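Local coordinates for protein HemO (Neisseria meningitidis, PDB 1J77) that binds heme and probably acts as a heme oxygenase, opening the porphyrin ring oxidatively, at residues Lys106-Leu111 with Leu163-Glu168. Residues are numbered along the deposited sequence; the frame is centred on the assembly and turned at random.
Sequences KAIGWL and LNLTPE
Ile108 meets Leu163 and Leu165 with no flat group between them; the one ring in helix segment 106-111, that of Trp110, carries Lys106 O at its edge, in plane, and packs instead on Val56 and Ile59 of helix 39-60. The contact itself is a worked example of one branched residue serving two partners. With CG1 of Ile108 anti to its carbonyl carbon (chi1 -59°), CG2 lies anti to the backbone N, and the two branches diverge. The CG2 methyl reaches Leu163 CD1 at 4.0 Å, while Ile108 CD1 runs out to the fork of Leu165, 3.8 Å from its CD1 and 3.9 Å from its CD2. Both approaches are tip to tip, bridging backbones whose closest CA atoms, those of Ile108 and Leu163, stand 9.8 Å apart.

The leucines flank Asn164, whose positive phi (52°) turns the chain after helix 149-162; Thr166 then N-caps helix 167-192 through OG1 and Ala169 N. The methyl contact thus ties this interhelical turn to helix 104-119, which also carries the heme-binding Tyr112. Being purely apolar and burying just 112 Å², it relies on dispersion and on the exclusion of water, without the directional constraint of a polar bond.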
loop_
_atom_site.group_PDB
_atom_site.type_symbol
_atom_site.label_atom_id
_atom_site.label_comp_id
_atom_site.label_asym_id
_atom_site.label_seq_id
_atom_site.Cartn_x
_atom_site.Cartn_y
_atom_site.Cartn_z
ATOM N N LYS A 106 13.068 5.277 8.251
ATOM C CA LYS A 106 12.675 4.205 7.318
ATOM C C LYS A 106 11.159 4.042 7.390
ATOM O O LYS A 106 10.525 3.748 6.349
ATOM C CB LYS A 106 13.402 2.901 7.612
ATOM C CG LYS A 106 14.877 2.884 7.169
ATOM C CD LYS A 106 15.574 1.605 7.577
ATOM C CE LYS A 106 15.773 0.696 6.402
ATOM N NZ LYS A 106 16.510 -0.575 6.732
ATOM N N ALA A 107 10.541 4.212 8.574
ATOM C CA ALA A 107 9.082 4.066 8.686
ATOM C C ALA A 107 8.346 5.120 7.880
ATOM O O ALA A 107 7.246 4.896 7.414
ATOM C CB ALA A 107 8.607 4.046 10.182
ATOM N N ILE A 108 8.957 6.293 7.697
ATOM C CA ILE A 108 8.358 7.338 6.863
ATOM C C ILE A 108 8.214 6.859 5.406
ATOM O O ILE A 108 7.217 7.150 4.783
ATOM C CB ILE A 108 9.164 8.655 6.980
ATOM C CG1 ILE A 108 9.204 9.115 8.435
ATOM C CG2 ILE A 108 8.505 9.717 6.123
ATOM C CD1 ILE A 108 10.252 10.185 8.700
ATOM N N GLY A 109 9.209 6.138 4.922
ATOM C CA GLY A 109 9.125 5.468 3.618
ATOM C C GLY A 109 7.993 4.453 3.478
ATOM O O GLY A 109 7.344 4.413 2.432
ATOM N N TRP A 110 7.761 3.640 4.498
ATOM C CA TRP A 110 6.619 2.725 4.512
ATOM C C TRP A 110 5.324 3.476 4.474
ATOM O O TRP A 110 4.358 3.078 3.813
ATOM C CB TRP A 110 6.627 1.761 5.719
ATOM C CG TRP A 110 7.671 0.722 5.650
ATOM C CD1 TRP A 110 9.015 0.874 5.722
ATOM C CD2 TRP A 110 7.439 -0.675 5.514
ATOM N NE1 TRP A 110 9.626 -0.338 5.573
ATOM C CE2 TRP A 110 8.679 -1.316 5.492
ATOM C CE3 TRP A 110 6.294 -1.452 5.423
ATOM C CZ2 TRP A 110 8.816 -2.723 5.367
ATOM C CZ3 TRP A 110 6.432 -2.833 5.303
ATOM C CH2 TRP A 110 7.683 -3.439 5.256
ATOM N N LEU A 111 5.252 4.567 5.235
ATOM C CA LEU A 111 4.082 5.374 5.199
ATOM C C LEU A 111 3.775 5.990 3.802
ATOM O O LEU A 111 2.621 6.000 3.384
ATOM C CB LEU A 111 4.180 6.473 6.286
ATOM C CG LEU A 111 2.973 7.389 6.362
ATOM C CD1 LEU A 111 1.716 6.719 6.657
ATOM C CD2 LEU A 111 3.241 8.515 7.379
ATOM N N LEU A 163 7.994 17.738 7.020
ATOM C CA LEU A 163 8.753 17.087 8.090
ATOM C C LEU A 163 10.147 17.677 8.065
ATOM O O LEU A 163 10.878 17.615 9.045
ATOM C CB LEU A 163 8.838 15.563 7.923
ATOM C CG LEU A 163 7.497 14.840 7.896
ATOM C CD1 LEU A 163 7.706 13.365 7.573
ATOM C CD2 LEU A 163 6.635 15.003 9.159
ATOM N N ASN A 164 10.497 18.237 6.904
ATOM C CA ASN A 164 11.779 18.873 6.664
ATOM C C ASN A 164 12.911 17.964 7.049
ATOM O O ASN A 164 13.859 18.367 7.715
ATOM C CB ASN A 164 11.879 20.226 7.378
ATOM C CG ASN A 164 11.297 21.340 6.552
ATOM O OD1 ASN A 164 11.540 21.421 5.339
ATOM N ND2 ASN A 164 10.488 22.181 7.177
ATOM N N LEU A 165 12.801 16.713 6.605
ATOM C CA LEU A 165 13.831 15.734 6.860
ATOM C C LEU A 165 15.080 16.282 6.221
ATOM O O LEU A 165 14.997 16.933 5.184
ATOM C CB LEU A 165 13.483 14.389 6.211
ATOM C CG LEU A 165 12.338 13.536 6.768
ATOM C CD1 LEU A 165 12.513 12.125 6.284
ATOM C CD2 LEU A 165 12.273 13.548 8.279
ATOM N N THR A 166 16.217 16.031 6.848
ATOM C CA THR A 166 17.491 16.415 6.254
ATOM C C THR A 166 17.699 15.469 5.082
ATOM O O THR A 166 17.058 14.439 5.014
ATOM C CB THR A 166 18.622 16.255 7.271
ATOM O OG1 THR A 166 18.733 14.883 7.674
ATOM C CG2 THR A 166 18.314 17.042 8.588
ATOM N N PRO A 167 18.583 15.789 4.145
ATOM C CA PRO A 167 18.805 14.885 3.006
ATOM C C PRO A 167 19.220 13.493 3.443
ATOM O O PRO A 167 18.894 12.484 2.790
ATOM C CB PRO A 167 19.965 15.540 2.252
ATOM C CG PRO A 167 19.946 16.960 2.674
ATOM C CD PRO A 167 19.427 16.995 4.078
ATOM N N GLU A 168 19.965 13.461 4.541
ATOM C CA GLU A 168 20.494 12.249 5.117
ATOM C C GLU A 168 19.344 11.342 5.611
ATOM O O GLU A 168 19.366 10.124 5.418
ATOM C CB GLU A 168 21.433 12.615 6.288
ATOM C CG GLU A 168 22.474 13.738 6.023
ATOM C CD GLU A 168 21.923 15.166 6.069
ATOM O OE1 GLU A 168 21.658 15.695 7.173
ATOM O OE2 GLU A 168 21.782 15.797 4.996
#